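Local coordinates for protein WA352 (Oryza sativa subsp. indica, PDB 5ZT3) that is associated with cytoplasmic male sterility in rice as a mitochondrial protein, the piece described here being the all-helical part that carries its DUF8018 region, at residues A[17-20]-A[21-24]; A[41-45]-A[46-50]; A[94-98]-A[99-103]; A[119-122]-A[123-126]. All blocks are in the same frame, centred on the assembly; numbering follows the deposited sequence.

How the contacts relate
Read together, the four local contacts illustrate how chemistry follows place in an all-helical fold. Contacts 1 and 2 are surface contacts, whereas contacts 3 and 4 are partly buried. Contact 1 is a beta turn without helix, held by one backbone bond and a bridging water. Contacts 2 and 3 both start a helix, 45-72 and 98-111 respectively, each with a side-chain cap: a serine hydroxyl in one, an aspartate carboxylate in the other. Contact 4 closes helix 116-124, where backbone carbonyls take the last amides and two arginine side chains pack alongside each other. Contacts 1, 3 and 4 all lean on helix 45-72, whose start is contact 2. Contacts 3 and 4 come within about 5 Å at their nearest atoms.

Contact 1 (A[17-20]-A[21-24]); sequences PYPV and DEII
Pro19 and Glu22 are the outer residues of a type I beta turn, with Val20 and Asp21 at its corners. The turn is closed by one backbone hydrogen bond, from Glu22 N to Pro19 O (3.1 Å), which is nearly straight at 166° although the donor stands above the carbonyl plane. A water strengthens the closure. It donates to Pro19 O at 2.8 Å and to Glu22 O at the same length, so that Pro19 O is gripped by two donors and the first and last carbonyls of the turn are bridged.

Polar atoms also meet carbon. With CG anti to the backbone N (chi1 179°) and the chain extended beyond it, Glu22 reaches back across the turn and sets OE1 only 3.1 Å from Pro19 CD. The same oxygen lies at the edge of the Tyr18 ring, near its plane and 4.1 Å from CD1, with the carboxylate turned 82° from the ring. At the corner, Asp21 curls back until OD1 is 3.5 Å from Pro19 CB.

The apolar part belongs to Tyr18 and Ile24, which cross at about a right angle. Ile24 CD1 rests 3.9 Å from Tyr18 CE1, approaching obliquely. On one face of the ring, Pro17 CB stands 3.9 Å above the plane, over its centre.

In the fold, this loop before helix 29-37 lies against two helices. Tyr18 meets Phe59 of helix 45-72 edge-to-face and also touches Val63, while Val20 packs on Arg52 of that helix and on Val29 and Gln30 of helix 29-37.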
loop_
_atom_site.group_PDB
_atom_site.type_symbol
_atom_site.label_atom_id
_atom_site.label_comp_id
_atom_site.label_asym_id
_atom_site.label_seq_id
_atom_site.Cartn_x
_atom_site.Cartn_y
_atom_site.Cartn_z
ATOM N N PRO A 17 13.268 3.428 6.321
ATOM C CA PRO A 17 13.004 4.879 6.349
ATOM C C PRO A 17 11.843 5.325 7.235
ATOM O O PRO A 17 11.736 6.529 7.502
ATOM C CB PRO A 17 12.747 5.224 4.874
ATOM C CG PRO A 17 12.332 3.939 4.243
ATOM C CD PRO A 17 13.042 2.844 4.986
ATOM N N TYR A 18 10.973 4.427 7.700
ATOM C CA TYR A 18 9.780 4.861 8.413
ATOM C C TYR A 18 9.660 4.164 9.763
ATOM O O TYR A 18 9.790 2.929 9.838
ATOM C CB TYR A 18 8.522 4.586 7.587
ATOM C CG TYR A 18 8.658 5.027 6.156
ATOM C CD1 TYR A 18 8.651 6.373 5.822
ATOM C CD2 TYR A 18 8.806 4.094 5.137
ATOM C CE1 TYR A 18 8.784 6.781 4.510
ATOM C CE2 TYR A 18 8.937 4.492 3.821
ATOM C CZ TYR A 18 8.926 5.835 3.517
ATOM O OH TYR A 18 9.060 6.232 2.210
ATOM N N PRO A 19 9.400 4.908 10.839
ATOM C CA PRO A 19 8.999 4.266 12.093
ATOM C C PRO A 19 7.770 3.410 11.843
ATOM O O PRO A 19 6.944 3.713 10.982
ATOM C CB PRO A 19 8.667 5.453 13.005
ATOM C CG PRO A 19 9.463 6.598 12.433
ATOM C CD PRO A 19 9.443 6.376 10.950
ATOM N N VAL A 20 7.654 2.323 12.610
ATOM C CA VAL A 20 6.599 1.353 12.342
ATOM C C VAL A 20 5.204 1.900 12.610
ATOM O O VAL A 20 4.217 1.304 12.156
ATOM C CB VAL A 20 6.854 0.051 13.110
ATOM C CG1 VAL A 20 8.229 -0.441 12.781
ATOM C CG2 VAL A 20 6.704 0.285 14.602
ATOM N N ASP A 21 5.088 3.019 13.325
ATOM C CA ASP A 21 3.791 3.609 13.619
ATOM C C ASP A 21 3.490 4.855 12.794
ATOM O O ASP A 21 2.435 5.467 12.986
ATOM C CB ASP A 21 3.648 3.900 15.121
ATOM C CG ASP A 21 4.775 4.752 15.665
ATOM O OD1 ASP A 21 5.857 4.801 15.042
ATOM O OD2 ASP A 21 4.576 5.379 16.731
ATOM N N GLU A 22 4.372 5.237 11.875
ATOM C CA GLU A 22 4.113 6.416 11.056
ATOM C C GLU A 22 3.064 6.098 9.998
ATOM O O GLU A 22 3.173 5.102 9.274
ATOM C CB GLU A 22 5.394 6.895 10.380
ATOM C CG GLU A 22 5.158 8.111 9.500
ATOM C CD GLU A 22 6.433 8.704 8.934
ATOM O OE1 GLU A 22 7.529 8.229 9.294
ATOM O OE2 GLU A 22 6.337 9.650 8.116
ATOM N N ILE A 23 2.055 6.958 9.891
ATOM C CA ILE A 23 0.932 6.740 8.988
ATOM C C ILE A 23 1.149 7.538 7.711
ATOM O O ILE A 23 1.337 8.762 7.757
ATOM C CB ILE A 23 -0.406 7.105 9.652
ATOM C CG1 ILE A 23 -0.653 6.201 10.864
ATOM C CG2 ILE A 23 -1.541 6.985 8.646
ATOM C CD1 ILE A 23 -1.955 6.486 11.593
ATOM N N ILE A 24 1.117 6.849 6.570
ATOM C CA ILE A 24 1.161 7.466 5.250
ATOM C C ILE A 24 0.071 6.822 4.406
ATOM O O ILE A 24 -0.015 5.592 4.340
ATOM C CB ILE A 24 2.535 7.270 4.579
ATOM C CG1 ILE A 24 3.647 7.884 5.436
ATOM C CG2 ILE A 24 2.532 7.848 3.167
ATOM C CD1 ILE A 24 5.038 7.561 4.956
HETATM O O HOH W 1 4.881 2.898 9.347
#

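Contact 2 (A[41-45]-A[46-50]); sequences WNPSA and HDMQM
The imidazole of His46, whose CB sits 3.7 Å from Ser44 OG, carries Met50 CG over one face, offset toward the rim; the ring itself leads away from the loop. The Asp47 carboxylate is the second flat group, its CG 3.6 Å from the same hydroxyl oxygen.

His46 and Asp47 flank a helix N-cap, the start of helix 45-72, with Ser44 as the capping residue. Its hydroxyl lies between the backbone N and the carbonyl carbon (chi1 59°), a torsion that turns OG back to the first turn, where it accepts from Asp47 N at 3.1 Å and a nearly straight 164°. The reciprocal half of a capping box is relayed rather than direct: a water accepts from Ser44 N at 2.9 Å and donates to Asp47 OD2. That carboxylate oxygen also takes a weak hydrogen bond from Asn40 ND2. The hydroxyl thus serves an amide of the first turn, which has no helical carbonyl before it, and the ordinary ladder then takes over, with Met48 N bonded to Ser44 O and Gln49 N to Ala45 O.

Outside the cap, Pro43 and Met48 form a hydrophobic staple, bridging the residue before the N-cap and the fourth helical position. Their side chains meet at about a right angle, CG to CG at 3.7 Å. Met48 then bends at chi3 (-79°), which folds its terminal methyl back over the helix start, placing CE 3.5 Å from Ala45 CA.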
loop_
_atom_site.group_PDB
_atom_site.type_symbol
_atom_site.label_atom_id
_atom_site.label_comp_id
_atom_site.label_asym_id
_atom_site.label_seq_id
_atom_site.Cartn_x
_atom_site.Cartn_y
_atom_site.Cartn_z
ATOM N N TRP A 41 -4.955 -13.985 16.534
ATOM C CA TRP A 41 -4.988 -12.986 17.597
ATOM C C TRP A 41 -3.919 -13.187 18.663
ATOM O O TRP A 41 -3.605 -12.235 19.384
ATOM C CB TRP A 41 -6.377 -12.894 18.241
ATOM C CG TRP A 41 -6.889 -14.188 18.811
ATOM C CD1 TRP A 41 -7.630 -15.128 18.162
ATOM C CD2 TRP A 41 -6.709 -14.670 20.146
ATOM N NE1 TRP A 41 -7.918 -16.172 19.005
ATOM C CE2 TRP A 41 -7.367 -15.914 20.231
ATOM C CE3 TRP A 41 -6.047 -14.179 21.275
ATOM C CZ2 TRP A 41 -7.382 -16.671 21.396
ATOM C CZ3 TRP A 41 -6.070 -14.929 22.432
ATOM C CH2 TRP A 41 -6.731 -16.161 22.484
ATOM N N ASN A 42 -3.343 -14.382 18.779
ATOM C CA ASN A 42 -2.278 -14.649 19.744
ATOM C C ASN A 42 -1.073 -15.229 19.011
ATOM O O ASN A 42 -0.707 -16.392 19.219
ATOM C CB ASN A 42 -2.765 -15.606 20.834
ATOM C CG ASN A 42 -1.783 -15.736 21.976
ATOM O OD1 ASN A 42 -1.010 -14.817 22.254
ATOM N ND2 ASN A 42 -1.805 -16.883 22.646
ATOM N N PRO A 43 -0.422 -14.436 18.153
ATOM C CA PRO A 43 0.627 -14.997 17.290
ATOM C C PRO A 43 1.889 -15.340 18.065
ATOM O O PRO A 43 2.249 -14.686 19.047
ATOM C CB PRO A 43 0.893 -13.873 16.280
ATOM C CG PRO A 43 0.539 -12.631 17.025
ATOM C CD PRO A 43 -0.632 -12.999 17.895
ATOM N N SER A 44 2.573 -16.376 17.589
ATOM C CA SER A 44 3.896 -16.693 18.098
ATOM C C SER A 44 4.875 -15.578 17.748
ATOM O O SER A 44 4.638 -14.760 16.849
ATOM C CB SER A 44 4.392 -17.996 17.471
ATOM O OG SER A 44 4.442 -17.882 16.061
ATOM N N ALA A 45 5.998 -15.548 18.466
ATOM C CA ALA A 45 7.067 -14.618 18.116
ATOM C C ALA A 45 7.494 -14.809 16.670
ATOM O O ALA A 45 7.788 -13.840 15.967
ATOM C CB ALA A 45 8.259 -14.805 19.061
ATOM N N HIS A 46 7.529 -16.056 16.212
ATOM C CA HIS A 46 7.867 -16.370 14.828
ATOM C C HIS A 46 6.910 -15.694 13.841
ATOM O O HIS A 46 7.346 -15.051 12.873
ATOM C CB HIS A 46 7.849 -17.893 14.674
ATOM C CG HIS A 46 7.938 -18.373 13.263
ATOM N ND1 HIS A 46 9.135 -18.537 12.600
ATOM C CD2 HIS A 46 6.970 -18.752 12.396
ATOM C CE1 HIS A 46 8.899 -18.989 11.381
ATOM N NE2 HIS A 46 7.593 -19.131 11.235
ATOM N N ASP A 47 5.596 -15.828 14.073
ATOM C CA ASP A 47 4.632 -15.183 13.181
ATOM C C ASP A 47 4.703 -13.663 13.258
ATOM O O ASP A 47 4.480 -12.986 12.246
ATOM C CB ASP A 47 3.209 -15.661 13.478
ATOM C CG ASP A 47 2.927 -17.038 12.917
ATOM O OD1 ASP A 47 3.754 -17.550 12.128
ATOM O OD2 ASP A 47 1.869 -17.605 13.267
ATOM N N MET A 48 4.995 -13.113 14.437
ATOM C CA MET A 48 5.175 -11.668 14.547
ATOM C C MET A 48 6.376 -11.210 13.736
ATOM O O MET A 48 6.310 -10.187 13.042
ATOM C CB MET A 48 5.334 -11.272 16.013
ATOM C CG MET A 48 4.030 -11.349 16.769
ATOM S SD MET A 48 4.091 -10.746 18.461
ATOM C CE MET A 48 4.843 -12.131 19.304
ATOM N N GLN A 49 7.477 -11.958 13.799
ATOM C CA GLN A 49 8.666 -11.609 13.024
ATOM C C GLN A 49 8.381 -11.662 11.527
ATOM O O GLN A 49 8.727 -10.734 10.782
ATOM C CB GLN A 49 9.809 -12.568 13.364
ATOM C CG GLN A 49 10.514 -12.301 14.672
ATOM C CD GLN A 49 11.462 -13.425 15.043
ATOM O OE1 GLN A 49 11.896 -14.199 14.184
ATOM N NE2 GLN A 49 11.788 -13.524 16.328
ATOM N N MET A 50 7.758 -12.752 11.069
ATOM C CA MET A 50 7.479 -12.914 9.647
ATOM C C MET A 50 6.567 -11.810 9.141
ATOM O O MET A 50 6.823 -11.223 8.084
ATOM C CB MET A 50 6.839 -14.276 9.383
ATOM C CG MET A 50 7.732 -15.475 9.660
ATOM S SD MET A 50 9.269 -15.394 8.731
ATOM C CE MET A 50 8.689 -15.106 7.075
HETATM O O HOH W 2 1.192 -18.268 15.802
#

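Contact 3 (A[94-98]-A[99-103]); sequences GEEDL and ARLHQ
Glu96 meets Leu101 and Arg100 with successive atoms of its side chain. CB lies 3.8 Å from Leu101 CD2, and CG touches both that methyl and Arg100 CG. A bend at chi2 (55°) folds the carboxylate back, so that CD comes 3.3 Å from Arg100 CG. At the tip, OE1 uses its anti lone pair to accept from Asp97 N (2.9 Å) and also holds Asn88 ND2. Both oxygens lie beside Arg100 CG, and OE2 stays 5.0 Å from Arg100 NH1, too far for contact, though the opposite charges probably attract weakly. An alanine here is likely to leave Asp97 N and Asn88 ND2 without their shared acceptor and to uncover the Arg100 methylenes.

That bond to Asp97 N probably helps to position the N-cap residue of helix 98-111. Asp97 OD1 accepts from Arg100 N (3.0 Å), met on its anti side and 25° out of the carboxylate plane. The guanidinium turns elsewhere, its NE bonded to Gln103 OE1.

Leu98 and Leu101 pack on Leu58 of helix 45-72, Leu98 and His102 on Leu61, and Glu95 ties the preceding loop by salt bridges to Arg35 of helix 29-37 and Lys62 of helix 45-72.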
loop_
_atom_site.group_PDB
_atom_site.type_symbol
_atom_site.label_atom_id
_atom_site.label_comp_id
_atom_site.label_asym_id
_atom_site.label_seq_id
_atom_site.Cartn_x
_atom_site.Cartn_y
_atom_site.Cartn_z
ATOM N N GLY A 94 -6.402 -9.156 2.086
ATOM C CA GLY A 94 -6.750 -7.881 1.493
ATOM C C GLY A 94 -5.560 -7.046 1.065
ATOM O O GLY A 94 -5.748 -6.023 0.391
ATOM N N GLU A 95 -4.345 -7.444 1.433
ATOM C CA GLU A 95 -3.153 -6.778 0.946
ATOM C C GLU A 95 -2.834 -7.244 -0.468
ATOM O O GLU A 95 -3.091 -8.390 -0.846
ATOM C CB GLU A 95 -1.962 -7.087 1.852
ATOM C CG GLU A 95 -2.014 -6.429 3.222
ATOM C CD GLU A 95 -1.899 -4.912 3.151
ATOM O OE1 GLU A 95 -2.579 -4.218 3.940
ATOM O OE2 GLU A 95 -1.134 -4.413 2.304
ATOM N N GLU A 96 -2.263 -6.340 -1.252
ATOM C CA GLU A 96 -1.820 -6.684 -2.590
ATOM C C GLU A 96 -0.554 -7.531 -2.523
ATOM O O GLU A 96 0.227 -7.456 -1.570
ATOM C CB GLU A 96 -1.570 -5.406 -3.394
ATOM C CG GLU A 96 -1.291 -5.606 -4.875
ATOM C CD GLU A 96 -2.383 -6.390 -5.580
ATOM O OE1 GLU A 96 -2.347 -7.639 -5.524
ATOM O OE2 GLU A 96 -3.270 -5.760 -6.206
ATOM N N ASP A 97 -0.372 -8.365 -3.542
ATOM C CA ASP A 97 0.838 -9.165 -3.681
ATOM C C ASP A 97 2.046 -8.262 -3.936
ATOM O O ASP A 97 1.963 -7.280 -4.676
ATOM C CB ASP A 97 0.631 -10.134 -4.845
ATOM C CG ASP A 97 1.906 -10.812 -5.287
ATOM O OD1 ASP A 97 2.477 -10.381 -6.315
ATOM O OD2 ASP A 97 2.321 -11.789 -4.621
ATOM N N LEU A 98 3.182 -8.603 -3.318
ATOM C CA LEU A 98 4.366 -7.751 -3.406
ATOM C C LEU A 98 4.808 -7.550 -4.854
ATOM O O LEU A 98 5.089 -6.422 -5.280
ATOM C CB LEU A 98 5.496 -8.347 -2.568
ATOM C CG LEU A 98 6.762 -7.502 -2.424
ATOM C CD1 LEU A 98 6.528 -6.266 -1.574
ATOM C CD2 LEU A 98 7.895 -8.352 -1.862
ATOM N N ALA A 99 4.858 -8.632 -5.635
ATOM C CA ALA A 99 5.293 -8.509 -7.024
ATOM C C ALA A 99 4.328 -7.653 -7.832
ATOM O O ALA A 99 4.750 -6.915 -8.730
ATOM C CB ALA A 99 5.451 -9.885 -7.663
ATOM N N ARG A 100 3.028 -7.740 -7.536
ATOM C CA ARG A 100 2.059 -6.902 -8.245
ATOM C C ARG A 100 2.282 -5.424 -7.943
ATOM O O ARG A 100 2.176 -4.578 -8.839
ATOM C CB ARG A 100 0.628 -7.333 -7.900
ATOM C CG ARG A 100 -0.479 -6.316 -8.245
ATOM C CD ARG A 100 -0.545 -5.959 -9.730
ATOM N NE ARG A 100 -0.202 -7.071 -10.594
ATOM C CZ ARG A 100 -1.040 -8.037 -10.960
ATOM N NH1 ARG A 100 -2.290 -8.065 -10.503
ATOM N NH2 ARG A 100 -0.618 -9.018 -11.762
ATOM N N LEU A 101 2.582 -5.092 -6.685
ATOM C CA LEU A 101 2.900 -3.710 -6.352
ATOM C C LEU A 101 4.132 -3.237 -7.112
ATOM O O LEU A 101 4.164 -2.105 -7.609
ATOM C CB LEU A 101 3.088 -3.569 -4.840
ATOM C CG LEU A 101 1.848 -3.685 -3.950
ATOM C CD1 LEU A 101 2.269 -3.658 -2.491
ATOM C CD2 LEU A 101 0.843 -2.573 -4.247
ATOM N N HIS A 102 5.152 -4.097 -7.229
ATOM C CA HIS A 102 6.309 -3.726 -8.043
ATOM C C HIS A 102 5.917 -3.487 -9.495
ATOM O O HIS A 102 6.389 -2.530 -10.124
ATOM C CB HIS A 102 7.409 -4.787 -7.949
ATOM C CG HIS A 102 8.290 -4.643 -6.744
ATOM N ND1 HIS A 102 9.378 -3.796 -6.714
ATOM C CD2 HIS A 102 8.251 -5.247 -5.534
ATOM C CE1 HIS A 102 9.963 -3.876 -5.531
ATOM N NE2 HIS A 102 9.293 -4.742 -4.794
ATOM N N GLN A 103 5.043 -4.334 -10.043
ATOM C CA GLN A 103 4.588 -4.138 -11.419
ATOM C C GLN A 103 3.854 -2.810 -11.570
ATOM O O GLN A 103 4.056 -2.086 -12.552
ATOM C CB GLN A 103 3.692 -5.302 -11.842
ATOM C CG GLN A 103 3.155 -5.186 -13.263
ATOM C CD GLN A 103 2.223 -6.325 -13.632
ATOM O OE1 GLN A 103 1.791 -7.096 -12.772
ATOM N NE2 GLN A 103 1.904 -6.434 -14.916
#

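Contact 4 (A[119-122]-A[123-126]); sequences WRLV and ERVR
Leu121 and Val125 form the tightly packed part of this contact. Leu121 O takes Val125 N at 3.1 Å, the donor standing almost in line with the carbonyl bond, and also receives a weak bond from Arg124 N. Val125 CG1 lies 3.6 Å from the same oxygen, set there by a chi1 of 74° that puts the methyl between the backbone N and the carbonyl carbon. Both side chains turn inward: Leu121 touches Ile65 and Met69 of helix 45-72, and both it and Val125 touch Trp78.

This is the C-terminal end of helix 116-124, Val125 being the first residue to leave helical backbone angles. Glu123 N still bonds to Trp119 O in the regular way, but Arg124 N reaches Arg120 O only at 3.3 Å and 140°.

The solvent side is looser and carries the arginines. Arg120 and Arg124 run side by side in the same direction, and Arg120 CG lies over one face of the Arg124 guanidinium, with Arg120 CD 3.6 Å from Arg124 NH2. The two guanidinium planes are turned 55° apart. Arg120 NE stays 4.7 Å from Arg124 NH2, so like charges come near without touching. Arg124 is extended from CG to NE; its NH1 lies 3.9 Å from Leu121 CD2 and donates to Ala85 O.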
loop_
_atom_site.group_PDB
_atom_site.type_symbol
_atom_site.label_atom_id
_atom_site.label_comp_id
_atom_site.label_asym_id
_atom_site.label_seq_id
_atom_site.Cartn_x
_atom_site.Cartn_y
_atom_site.Cartn_z
ATOM N N TRP A 119 -4.777 5.040 -14.330
ATOM C CA TRP A 119 -6.229 5.153 -14.455
ATOM C C TRP A 119 -6.953 4.211 -13.501
ATOM O O TRP A 119 -7.991 4.573 -12.930
ATOM C CB TRP A 119 -6.653 4.942 -15.906
ATOM C CG TRP A 119 -6.412 6.162 -16.685
ATOM C CD1 TRP A 119 -5.453 6.361 -17.632
ATOM C CD2 TRP A 119 -7.103 7.399 -16.534
ATOM N NE1 TRP A 119 -5.528 7.648 -18.109
ATOM C CE2 TRP A 119 -6.536 8.303 -17.452
ATOM C CE3 TRP A 119 -8.171 7.824 -15.737
ATOM C CZ2 TRP A 119 -6.991 9.612 -17.578
ATOM C CZ3 TRP A 119 -8.616 9.121 -15.867
ATOM C CH2 TRP A 119 -8.032 9.997 -16.782
ATOM N N ARG A 120 -6.426 3.009 -13.309
ATOM C CA ARG A 120 -7.039 2.107 -12.346
ATOM C C ARG A 120 -7.042 2.715 -10.946
ATOM O O ARG A 120 -8.057 2.669 -10.239
ATOM C CB ARG A 120 -6.312 0.769 -12.367
ATOM C CG ARG A 120 -6.905 -0.254 -11.436
ATOM C CD ARG A 120 -6.356 -1.642 -11.702
ATOM N NE ARG A 120 -6.873 -2.206 -12.946
ATOM C CZ ARG A 120 -6.143 -2.412 -14.037
ATOM N NH1 ARG A 120 -6.702 -2.931 -15.122
ATOM N NH2 ARG A 120 -4.853 -2.106 -14.049
ATOM N N LEU A 121 -5.923 3.320 -10.547
ATOM C CA LEU A 121 -5.811 3.891 -9.208
ATOM C C LEU A 121 -6.638 5.168 -9.070
ATOM O O LEU A 121 -7.238 5.403 -8.013
ATOM C CB LEU A 121 -4.342 4.112 -8.860
ATOM C CG LEU A 121 -3.524 2.829 -8.769
ATOM C CD1 LEU A 121 -2.115 3.154 -8.315
ATOM C CD2 LEU A 121 -4.195 1.868 -7.803
ATOM N N VAL A 122 -6.690 6.001 -10.115
ATOM C CA VAL A 122 -7.551 7.182 -10.089
ATOM C C VAL A 122 -8.988 6.791 -9.780
ATOM O O VAL A 122 -9.681 7.459 -9.003
ATOM C CB VAL A 122 -7.457 7.944 -11.424
ATOM C CG1 VAL A 122 -8.660 8.893 -11.607
ATOM C CG2 VAL A 122 -6.154 8.718 -11.486
ATOM N N GLU A 123 -9.461 5.708 -10.398
ATOM C CA GLU A 123 -10.848 5.300 -10.205
ATOM C C GLU A 123 -11.100 4.784 -8.794
ATOM O O GLU A 123 -12.182 5.012 -8.244
ATOM C CB GLU A 123 -11.230 4.268 -11.270
ATOM C CG GLU A 123 -12.662 3.732 -11.162
ATOM C CD GLU A 123 -13.708 4.834 -11.215
ATOM O OE1 GLU A 123 -13.459 5.863 -11.884
ATOM O OE2 GLU A 123 -14.784 4.671 -10.594
ATOM N N ARG A 124 -10.113 4.132 -8.182
ATOM C CA ARG A 124 -10.294 3.523 -6.866
ATOM C C ARG A 124 -10.299 4.543 -5.733
ATOM O O ARG A 124 -11.031 4.368 -4.750
ATOM C CB ARG A 124 -9.154 2.545 -6.591
ATOM C CG ARG A 124 -9.188 1.266 -7.371
ATOM C CD ARG A 124 -8.034 0.401 -6.947
ATOM N NE ARG A 124 -7.932 -0.836 -7.708
ATOM C CZ ARG A 124 -6.924 -1.692 -7.585
ATOM N NH1 ARG A 124 -5.938 -1.440 -6.731
ATOM N NH2 ARG A 124 -6.904 -2.799 -8.316
ATOM N N VAL A 125 -9.454 5.567 -5.808
ATOM C CA VAL A 125 -9.078 6.364 -4.644
ATOM C C VAL A 125 -10.186 7.331 -4.239
ATOM O O VAL A 125 -10.941 7.847 -5.073
ATOM C CB VAL A 125 -7.749 7.105 -4.915
ATOM C CG1 VAL A 125 -7.934 8.279 -5.885
ATOM C CG2 VAL A 125 -7.127 7.587 -3.619
ATOM N N ARG A 126 -10.274 7.597 -2.934
ATOM C CA ARG A 126 -11.115 8.681 -2.447
ATOM C C ARG A 126 -10.580 10.027 -2.922
ATOM O O ARG A 126 -9.369 10.264 -2.940
ATOM C CB ARG A 126 -11.122 8.676 -0.921
ATOM C CG ARG A 126 -12.075 7.689 -0.325
ATOM C CD ARG A 126 -12.098 7.818 1.183
ATOM N NE ARG A 126 -12.686 9.073 1.638
ATOM C CZ ARG A 126 -13.136 9.256 2.877
ATOM N NH1 ARG A 126 -13.049 8.270 3.753
ATOM N NH2 ARG A 126 -13.669 10.415 3.240
HETATM O O HOH W 3 -11.845 8.172 -7.411
#